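Local coordinates for cobalamin biosynthesis protein CobN (Mycobacterium tuberculosis, PDB 7C6O) that is the large, catalytic subunit of cobaltochelatase, the enzyme that inserts cobalt into the corrin ring during cobalamin biosynthesis, at residues R990-F996 with D1045-Y1051; S83-I89 with V108-S114. All coordinates share one frame; numbering follows the deposited sequence. Where two conformers were deposited one is given.

Contact 1. Residues R990-F996 with D1045-Y1051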
ATOM      1  N   ARG A 990      20.917 -18.144  11.694  1.00 21.66           N
ATOM      2  CA  ARG A 990      19.830 -18.194  12.667  1.00 22.89           C
ATOM      3  C   ARG A 990      20.062 -17.204  13.800  1.00 23.38           C
ATOM      4  O   ARG A 990      19.117 -16.566  14.281  1.00 21.62           O
ATOM      5  CB  ARG A 990      19.679 -19.611  13.222  1.00 22.24           C
ATOM      6  CG  ARG A 990      19.173 -20.637  12.221  1.00 24.96           C
ATOM      7  CD  ARG A 990      18.843 -21.941  12.932  1.00 27.11           C
ATOM      8  NE  ARG A 990      17.946 -21.706  14.060  1.00 31.78           N
ATOM      9  CZ  ARG A 990      17.660 -22.607  14.993  1.00 36.21           C
ATOM     10  NH1 ARG A 990      18.201 -23.816  14.940  1.00 38.80           N
ATOM     11  NH2 ARG A 990      16.836 -22.295  15.983  1.00 38.62           N
ATOM     12  N   ALA A 991      21.317 -17.050  14.230  1.00 23.78           N
ATOM     13  CA  ALA A 991      21.628 -16.186  15.364  1.00 23.70           C
ATOM     14  C   ALA A 991      21.398 -14.710  15.065  1.00 21.63           C
ATOM     15  O   ALA A 991      21.246 -13.923  16.004  1.00 25.84           O
ATOM     16  CB  ALA A 991      23.074 -16.407  15.809  1.00 23.87           C
ATOM     17  N   THR A 992      21.373 -14.314  13.795  1.00 21.62           N
ATOM     18  CA  THR A 992      21.124 -12.927  13.421  1.00 21.32           C
ATOM     19  C   THR A 992      19.736 -12.722  12.825  1.00 17.97           C
ATOM     20  O   THR A 992      19.470 -11.661  12.249  1.00 16.34           O
ATOM     21  CB  THR A 992      22.185 -12.438  12.435  1.00 21.56           C
ATOM     22  OG1 THR A 992      22.160 -13.256  11.258  1.00 20.63           O
ATOM     23  CG2 THR A 992      23.569 -12.497  13.073  1.00 24.97           C
ATOM     24  N   THR A 993      18.851 -13.708  12.943  1.00 18.72           N
ATOM     25  CA  THR A 993      17.503 -13.587  12.408  1.00 17.07           C
ATOM     26  C   THR A 993      16.674 -12.701  13.327  1.00 13.92           C
ATOM     27  O   THR A 993      16.567 -12.972  14.528  1.00 16.37           O
ATOM     28  CB  THR A 993      16.866 -14.966  12.253  1.00 19.58           C
ATOM     29  OG1 THR A 993      17.596 -15.718  11.273  1.00 18.84           O
ATOM     30  CG2 THR A 993      15.420 -14.841  11.805  1.00 19.95           C
ATOM     31  N   ARG A 994      16.099 -11.636  12.763  1.00 14.54           N
ATOM     32  CA  ARG A 994      15.287 -10.690  13.528  1.00 16.88           C
ATOM     33  C   ARG A 994      13.979 -10.296  12.857  1.00 19.08           C
ATOM     34  O   ARG A 994      13.097  -9.770  13.548  1.00 18.43           O
ATOM     35  CB  ARG A 994      16.084  -9.410  13.820  1.00 15.09           C
ATOM     36  CG  ARG A 994      17.261  -9.589  14.764  1.00 15.78           C
ATOM     37  CD  ARG A 994      16.804 -10.002  16.152  1.00 16.75           C
ATOM     38  NE  ARG A 994      17.913 -10.025  17.104  1.00 16.81           N
ATOM     39  CZ  ARG A 994      18.738 -11.055  17.266  1.00 20.24           C
ATOM     40  NH1 ARG A 994      18.586 -12.153  16.535  1.00 16.55           N
ATOM     41  NH2 ARG A 994      19.719 -10.987  18.157  1.00 20.56           N
ATOM     42  N   ILE A 995      13.811 -10.513  11.556  1.00 17.42           N
ATOM     43  CA  ILE A 995      12.655 -10.024  10.814  1.00 17.30           C
ATOM     44  C   ILE A 995      11.706 -11.188  10.559  1.00 18.49           C
ATOM     45  O   ILE A 995      12.088 -12.189   9.940  1.00 18.68           O
ATOM     46  CB  ILE A 995      13.079  -9.363   9.495  1.00 16.44           C
ATOM     47  CG1 ILE A 995      14.181  -8.332   9.745  1.00 17.54           C
ATOM     48  CG2 ILE A 995      11.878  -8.710   8.817  1.00 14.42           C
ATOM     49  CD1 ILE A 995      14.788  -7.777   8.481  1.00 19.56           C
ATOM     50  N   PHE A 996      10.466 -11.054  11.019  1.00 14.34           N
ATOM     51  CA  PHE A 996       9.454 -12.081  10.836  1.00 13.87           C
ATOM     52  C   PHE A 996       8.229 -11.470  10.168  1.00 16.12           C
ATOM     53  O   PHE A 996       7.993 -10.264  10.263  1.00 15.87           O
ATOM     54  CB  PHE A 996       9.085 -12.731  12.176  1.00 13.60           C
ATOM     55  CG  PHE A 996      10.262 -13.344  12.883  1.00 16.42           C
ATOM     56  CD1 PHE A 996      10.598 -14.672  12.674  1.00 17.66           C
ATOM     57  CD2 PHE A 996      11.051 -12.583  13.732  1.00 16.99           C
ATOM     58  CE1 PHE A 996      11.693 -15.236  13.312  1.00 18.11           C
ATOM     59  CE2 PHE A 996      12.147 -13.139  14.372  1.00 18.00           C
ATOM     60  CZ  PHE A 996      12.466 -14.467  14.163  1.00 17.53           C
ATOM     61  N   ASP A1045      11.268 -21.730  15.976  1.00 23.29           N
ATOM     62  CA  ASP A1045      12.200 -21.771  17.097  0.53 24.25           C
ATOM     63  C   ASP A1045      12.993 -20.475  17.201  1.00 21.24           C
ATOM     64  O   ASP A1045      13.247 -19.981  18.306  1.00 19.52           O
ATOM     65  CB  ASP A1045      13.132 -22.975  16.955  0.53 26.54           C
ATOM     66  CG  ASP A1045      12.437 -24.287  17.263  0.53 30.37           C
ATOM     67  OD1 ASP A1045      11.557 -24.303  18.151  0.53 33.63           O
ATOM     68  OD2 ASP A1045      12.768 -25.304  16.619  0.53 32.76           O
ATOM     69  N   ASP A1046      13.386 -19.903  16.060  1.00 19.88           N
ATOM     70  CA  ASP A1046      14.082 -18.621  16.084  1.00 19.75           C
ATOM     71  C   ASP A1046      13.157 -17.502  16.545  1.00 21.14           C
ATOM     72  O   ASP A1046      13.581 -16.605  17.284  1.00 20.08           O
ATOM     73  CB  ASP A1046      14.657 -18.304  14.706  1.00 22.09           C
ATOM     74  CG  ASP A1046      15.825 -19.196  14.348  1.00 23.60           C
ATOM     75  OD1 ASP A1046      16.566 -19.597  15.268  1.00 26.35           O
ATOM     76  OD2 ASP A1046      16.000 -19.495  13.151  1.00 27.36           O
ATOM     77  N   MET A1047      11.889 -17.532  16.123  1.00 16.67           N
ATOM     78  CA  MET A1047      10.952 -16.510  16.581  1.00 16.89           C
ATOM     79  C   MET A1047      10.765 -16.578  18.091  1.00 18.32           C
ATOM     80  O   MET A1047      10.752 -15.544  18.768  1.00 19.03           O
ATOM     81  CB  MET A1047       9.605 -16.657  15.872  1.00 19.70           C
ATOM     82  CG  MET A1047       8.759 -15.389  15.919  1.00 18.64           C
ATOM     83  SD  MET A1047       6.988 -15.687  15.778  1.00 19.47           S
ATOM     84  CE  MET A1047       6.653 -16.413  17.379  1.00 19.51           C
ATOM     85  N   ASN A1048      10.628 -17.791  18.637  1.00 16.35           N
ATOM     86  CA  ASN A1048      10.431 -17.938  20.075  1.00 18.50           C
ATOM     87  C   ASN A1048      11.646 -17.448  20.854  1.00 19.34           C
ATOM     88  O   ASN A1048      11.501 -16.794  21.894  1.00 18.68           O
ATOM     89  CB  ASN A1048      10.120 -19.396  20.419  1.00 20.64           C
ATOM     90  CG  ASN A1048       8.779 -19.855  19.865  1.00 22.66           C
ATOM     91  OD1 ASN A1048       7.875 -19.050  19.648  1.00 23.61           O
ATOM     92  ND2 ASN A1048       8.648 -21.154  19.637  1.00 25.04           N
ATOM     93  N   ARG A1049      12.852 -17.755  20.368  1.00 20.39           N
ATOM     94  CA  ARG A1049      14.055 -17.300  21.058  0.55 24.91           C
ATOM     95  C   ARG A1049      14.106 -15.779  21.136  1.00 23.91           C
ATOM     96  O   ARG A1049      14.435 -15.219  22.189  1.00 23.05           O
ATOM     97  CB  ARG A1049      15.304 -17.846  20.363  0.55 26.99           C
ATOM     98  CG  ARG A1049      15.423 -19.361  20.412  0.55 29.05           C
ATOM     99  CD  ARG A1049      16.729 -19.848  19.805  0.55 31.39           C
ATOM    100  NE  ARG A1049      17.861 -19.605  20.693  0.55 32.87           N
ATOM    101  CZ  ARG A1049      18.212 -20.413  21.688  0.55 34.80           C
ATOM    102  NH1 ARG A1049      17.517 -21.518  21.924  0.55 34.72           N
ATOM    103  NH2 ARG A1049      19.257 -20.117  22.449  0.55 36.74           N
ATOM    104  N   GLN A1050      13.773 -15.094  20.039  1.00 22.13           N
ATOM    105  CA  GLN A1050      13.841 -13.636  20.033  1.00 20.80           C
ATOM    106  C   GLN A1050      12.667 -13.009  20.778  1.00 19.21           C
ATOM    107  O   GLN A1050      12.847 -12.008  21.481  1.00 20.26           O
ATOM    108  CB  GLN A1050      13.905 -13.110  18.596  1.00 22.40           C
ATOM    109  CG  GLN A1050      14.938 -13.797  17.704  1.00 27.62           C
ATOM    110  CD  GLN A1050      16.301 -13.947  18.361  1.00 31.13           C
ATOM    111  OE1 GLN A1050      16.747 -13.079  19.114  1.00 31.88           O
ATOM    112  NE2 GLN A1050      16.973 -15.060  18.075  1.00 30.19           N
ATOM    113  N   TYR A1051      11.463 -13.569  20.640  1.00 15.51           N
ATOM    114  CA  TYR A1051      10.317 -12.998  21.344  1.00 18.07           C
ATOM    115  C   TYR A1051      10.465 -13.123  22.853  1.00 17.27           C
ATOM    116  O   TYR A1051      10.005 -12.245  23.591  1.00 17.13           O
ATOM    117  CB  TYR A1051       9.014 -13.654  20.879  1.00 15.73           C
ATOM    118  CG  TYR A1051       8.396 -12.986  19.671  1.00 14.36           C
ATOM    119  CD1 TYR A1051       9.133 -12.804  18.508  1.00 14.95           C
ATOM    120  CD2 TYR A1051       7.077 -12.540  19.689  1.00 12.54           C
ATOM    121  CE1 TYR A1051       8.582 -12.195  17.398  1.00 15.56           C
ATOM    122  CE2 TYR A1051       6.514 -11.929  18.576  1.00 11.42           C
ATOM    123  CZ  TYR A1051       7.275 -11.760  17.433  1.00 14.59           C
ATOM    124  OH  TYR A1051       6.742 -11.157  16.314  1.00 16.63           O
TER
HETATM  125  O   HOH W   1      20.136 -13.772  18.530  1.00 26.71           O
HETATM  126  O   HOH W   2      16.504 -18.213  10.785  1.00 24.21           O

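Contact 2. Residues S83-I89 with V108-S114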
ATOM      1  N   SER A  83      37.105 -13.865 -41.663  1.00 17.79           N
ATOM      2  CA  SER A  83      37.673 -13.249 -42.857  1.00 19.37           C
ATOM      3  C   SER A  83      37.792 -11.740 -42.716  1.00 19.18           C
ATOM      4  O   SER A  83      38.687 -11.133 -43.318  1.00 20.61           O
ATOM      5  CB  SER A  83      36.815 -13.573 -44.084  1.00 25.76           C
ATOM      6  OG  SER A  83      36.679 -14.970 -44.265  1.00 33.28           O
ATOM      7  N   ILE A  84      36.888 -11.131 -41.953  1.00 17.38           N
ATOM      8  CA  ILE A  84      36.917  -9.710 -41.627  1.00 16.40           C
ATOM      9  C   ILE A  84      36.529  -9.573 -40.164  1.00 16.34           C
ATOM     10  O   ILE A  84      35.683 -10.321 -39.667  1.00 19.79           O
ATOM     11  CB  ILE A  84      35.953  -8.891 -42.514  1.00 15.26           C
ATOM     12  CG1 ILE A  84      36.203  -9.157 -43.998  1.00 14.81           C
ATOM     13  CG2 ILE A  84      36.088  -7.401 -42.226  1.00 15.33           C
ATOM     14  CD1 ILE A  84      35.203  -8.473 -44.904  1.00 16.57           C
ATOM     15  N   VAL A  85      37.149  -8.621 -39.471  1.00 16.85           N
ATOM     16  CA  VAL A  85      36.828  -8.336 -38.079  1.00 15.86           C
ATOM     17  C   VAL A  85      36.362  -6.891 -37.972  1.00 14.86           C
ATOM     18  O   VAL A  85      36.946  -5.993 -38.587  1.00 16.15           O
ATOM     19  CB  VAL A  85      38.030  -8.586 -37.145  1.00 16.32           C
ATOM     20  CG1 VAL A  85      37.592  -8.488 -35.685  1.00 15.29           C
ATOM     21  CG2 VAL A  85      38.647  -9.941 -37.429  1.00 19.82           C
ATOM     22  N   VAL A  86      35.304  -6.676 -37.193  1.00 15.16           N
ATOM     23  CA  VAL A  86      34.787  -5.348 -36.889  1.00 15.51           C
ATOM     24  C   VAL A  86      34.770  -5.185 -35.378  1.00 15.95           C
ATOM     25  O   VAL A  86      34.233  -6.041 -34.667  1.00 15.29           O
ATOM     26  CB  VAL A  86      33.378  -5.135 -37.466  1.00 15.20           C
ATOM     27  CG1 VAL A  86      32.852  -3.757 -37.089  1.00 14.94           C
ATOM     28  CG2 VAL A  86      33.396  -5.308 -38.966  1.00 16.84           C
ATOM     29  N   ILE A  87      35.350  -4.090 -34.895  1.00 15.99           N
ATOM     30  CA  ILE A  87      35.404  -3.779 -33.471  1.00 14.11           C
ATOM     31  C   ILE A  87      34.707  -2.443 -33.248  1.00 13.46           C
ATOM     32  O   ILE A  87      35.039  -1.452 -33.905  1.00 14.02           O
ATOM     33  CB  ILE A  87      36.855  -3.729 -32.959  1.00 14.53           C
ATOM     34  CG1 ILE A  87      37.551  -5.077 -33.177  1.00 17.06           C
ATOM     35  CG2 ILE A  87      36.891  -3.331 -31.491  1.00 16.77           C
ATOM     36  CD1 ILE A  87      39.023  -5.065 -32.821  1.00 17.80           C
ATOM     37  N   ARG A  88      33.743  -2.420 -32.326  1.00 11.58           N
ATOM     38  CA  ARG A  88      33.039  -1.194 -31.956  1.00 12.14           C
ATOM     39  C   ARG A  88      33.072  -1.046 -30.442  1.00 10.71           C
ATOM     40  O   ARG A  88      32.492  -1.872 -29.728  1.00 14.62           O
ATOM     41  CB  ARG A  88      31.588  -1.210 -32.461  1.00 10.20           C
ATOM     42  CG  ARG A  88      30.815   0.085 -32.191  1.00 10.45           C
ATOM     43  CD  ARG A  88      29.555   0.176 -33.055  1.00 10.57           C
ATOM     44  NE  ARG A  88      28.862   1.452 -32.882  1.00 12.35           N
ATOM     45  CZ  ARG A  88      27.769   1.615 -32.140  1.00 17.38           C
ATOM     46  NH1 ARG A  88      27.234   0.581 -31.503  1.00 16.83           N
ATOM     47  NH2 ARG A  88      27.208   2.811 -32.040  1.00 19.93           N
ATOM     48  N   ILE A  89      33.749  -0.004 -29.951  1.00 13.15           N
ATOM     49  CA  ILE A  89      33.891   0.223 -28.516  1.00 15.52           C
ATOM     50  C   ILE A  89      33.781   1.711 -28.203  1.00 14.22           C
ATOM     51  O   ILE A  89      34.028   2.573 -29.049  1.00 14.06           O
ATOM     52  CB  ILE A  89      35.232  -0.313 -27.958  1.00 20.07           C
ATOM     53  CG1 ILE A  89      36.408   0.412 -28.612  1.00 23.71           C
ATOM     54  CG2 ILE A  89      35.348  -1.824 -28.144  1.00 23.32           C
ATOM     55  CD1 ILE A  89      37.757  -0.019 -28.082  1.00 27.98           C
ATOM     56  N   VAL A 108      44.185 -10.349 -40.159  1.00 24.53           N
ATOM     57  CA  VAL A 108      42.825 -10.308 -40.710  1.00 23.05           C
ATOM     58  C   VAL A 108      42.407  -8.852 -40.893  1.00 22.45           C
ATOM     59  O   VAL A 108      42.609  -8.038 -39.974  1.00 23.12           O
ATOM     60  CB  VAL A 108      41.853 -11.046 -39.788  1.00 24.80           C
ATOM     61  CG1 VAL A 108      40.455 -11.053 -40.388  1.00 24.40           C
ATOM     62  CG2 VAL A 108      42.337 -12.468 -39.529  1.00 28.29           C
ATOM     63  N   PRO A 109      41.850  -8.472 -42.044  1.00 20.50           N
ATOM     64  CA  PRO A 109      41.391  -7.088 -42.224  1.00 19.23           C
ATOM     65  C   PRO A 109      40.475  -6.658 -41.088  1.00 15.58           C
ATOM     66  O   PRO A 109      39.499  -7.337 -40.759  1.00 15.79           O
ATOM     67  CB  PRO A 109      40.650  -7.136 -43.566  1.00 18.41           C
ATOM     68  CG  PRO A 109      41.297  -8.269 -44.302  1.00 21.67           C
ATOM     69  CD  PRO A 109      41.631  -9.292 -43.249  1.00 21.22           C
ATOM     70  N   ALA A 110      40.807  -5.526 -40.473  1.00 16.19           N
ATOM     71  CA  ALA A 110      40.160  -5.077 -39.249  1.00 14.50           C
ATOM     72  C   ALA A 110      39.505  -3.721 -39.467  1.00 12.70           C
ATOM     73  O   ALA A 110      40.149  -2.782 -39.948  1.00 13.81           O
ATOM     74  CB  ALA A 110      41.166  -4.999 -38.096  1.00 15.57           C
ATOM     75  N   VAL A 111      38.231  -3.626 -39.103  1.00 12.21           N
ATOM     76  CA  VAL A 111      37.459  -2.391 -39.175  1.00 14.97           C
ATOM     77  C   VAL A 111      37.220  -1.920 -37.747  1.00 12.87           C
ATOM     78  O   VAL A 111      36.557  -2.612 -36.964  1.00 14.35           O
ATOM     79  CB  VAL A 111      36.129  -2.600 -39.918  1.00 16.28           C
ATOM     80  CG1 VAL A 111      35.470  -1.266 -40.229  1.00 17.89           C
ATOM     81  CG2 VAL A 111      36.354  -3.410 -41.193  1.00 15.84           C
ATOM     82  N   LEU A 112      37.759  -0.753 -37.402  1.00 14.63           N
ATOM     83  CA  LEU A 112      37.672  -0.212 -36.048  1.00 12.39           C
ATOM     84  C   LEU A 112      36.779   1.019 -36.061  1.00 11.19           C
ATOM     85  O   LEU A 112      37.077   1.995 -36.757  1.00 15.41           O
ATOM     86  CB  LEU A 112      39.057   0.150 -35.511  1.00 13.22           C
ATOM     87  CG  LEU A 112      40.171  -0.886 -35.662  1.00 16.23           C
ATOM     88  CD1 LEU A 112      41.492  -0.306 -35.165  1.00 16.53           C
ATOM     89  CD2 LEU A 112      39.833  -2.170 -34.926  1.00 13.42           C
ATOM     90  N   VAL A 113      35.692   0.979 -35.289  1.00 11.39           N
ATOM     91  CA  VAL A 113      34.758   2.094 -35.220  1.00 13.51           C
ATOM     92  C   VAL A 113      34.432   2.388 -33.762  1.00 13.95           C
ATOM     93  O   VAL A 113      34.603   1.550 -32.871  1.00 11.54           O
ATOM     94  CB  VAL A 113      33.464   1.828 -36.021  1.00 13.23           C
ATOM     95  CG1 VAL A 113      33.787   1.561 -37.492  1.00 12.80           C
ATOM     96  CG2 VAL A 113      32.695   0.670 -35.415  1.00 13.04           C
ATOM     97  N   SER A 114      33.945   3.600 -33.528  1.00 14.85           N
ATOM     98  CA  SER A 114      33.637   4.081 -32.192  0.55 16.27           C
ATOM     99  C   SER A 114      32.160   3.882 -31.874  1.00 17.25           C
ATOM    100  O   SER A 114      31.305   3.906 -32.763  1.00 16.45           O
ATOM    101  CB  SER A 114      34.004   5.563 -32.064  0.55 18.00           C
ATOM    102  OG  SER A 114      33.587   6.093 -30.822  0.55 19.73           O
TER
HETATM  103  O   HOH W   3      29.534   3.268 -35.043  1.00 12.92           O
HETATM  104  O   HOH W   4      28.293   5.142 -33.392  1.00 16.66           O
HETATM  105  O   HOH W   5      35.666   4.796 -29.285  1.00 26.10           O

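Contact 1. Residues R990-F996 with D1045-Y1051
The F996 ring carries the M1047 side chain on one face. M1047 CG sits over its centre, 3.8 Å from the centroid, in a CH-pi contact. M1047 SD lies further above the same ring, 5.2 Å from the centroid, in a distant Met-aromatic contact. Q1050 CG comes to the ring edge. The R994 guanidinium has the Q1050 amide stacked on one face, the two planes 12° apart. Q1050 OE1 is 3.3 Å from R994 NH1 without a hydrogen bond. R994 NH1 turns instead to the carbonyls of A991 and T993, and R994 NE forms a salt bridge with D935. Q1050 NE2 hydrogen-bonds D981.

At the edge of the R990 guanidinium lies the D1046 carboxylate. R990 bends at chi3 (52°), which brings its NE side to D1046. R990 NE and R990 NH2 each stand 2.8 Å from D1046 OD1, so this oxygen takes the two shorter bonds of a side-on salt bridge. R990 NE adds a weak bond to D1046 OD2 at 3.1 Å. The two planes are 50° apart. D1046 OD2 receives a bond from a water that also donates to T993 OG1, and T993 OG1 hydrogen-bonds R989 O.

The salt bridge ties the end of helix 988-991 to helix 1044-1051. F996 packs that helix against a mixed sheet, where strand 995-997 runs parallel to strand 935-940. The buried D1046 charge is balanced by R990, which probably favours its ionised form.

Contact 2. Residues S83-I89 with V108-S114
R88 turns its CG anti to the backbone N (chi1 -176°) and runs extended to NE, which carries its aliphatic part past V113. On V113, chi1 of -59° places CG2 between the backbone N and the carbonyl carbon, and this methyl reaches R88 CB at 3.7 Å. The guanidinium goes on to a salt bridge from R88 NH1 to D51. A water accepts from R88 NE and lies within hydrogen-bonding distance of S114 O.

I87 and L112 lie side by side on the other face of the sheet, with I87 CD1 3.7 Å from L112 CD2. V86 and V111 also point the same way, on the face shared with R88 and V113. V85 CG2 meets V108 CG1 at 3.6 Å, the two side chains crossing at about a right angle.

The backbones form a parallel ladder. V85 N donates to P109 O at 3.0 Å, and V111 N returns a bond to V85 O at 2.7 Å. The next pair runs from I87 N to V111 O and from V113 N to I87 O. These four bonds are nearly straight; a fifth, from I89 N to V113 O, is weak at 3.4 Å. V86 CA and R88 CA add CA-H...O contacts to V111 O and V113 O.

Helices 131-143 and 146-161 pack on the V86 and V111 face. Strand 84-89, helix 97-105 and strand 110-114 make a beta-alpha-beta crossover, with 110-114 outermost in a four-stranded parallel sheet of order 2-1-3-4.

How the contacts relate
Both contacts are largely buried, but they serve distant parts of the chain. Their centres are about 58 Å apart and their nearest atoms about 42 Å apart. The centre of contact 1 is about 26 Å from the centre of the chain, that of contact 2 about 52 Å, in the small parallel sheet near the N-terminus. They share no element. Contact 1 joins a helix end and a strand to another helix, so side chains do the work: a salt bridge, a stacked amide and an aromatic face. Contact 2 joins neighbouring strands, so backbone hydrogen bonds lead and aliphatic side chains fill both faces. Charge enters it mainly at the R88 end, beside water.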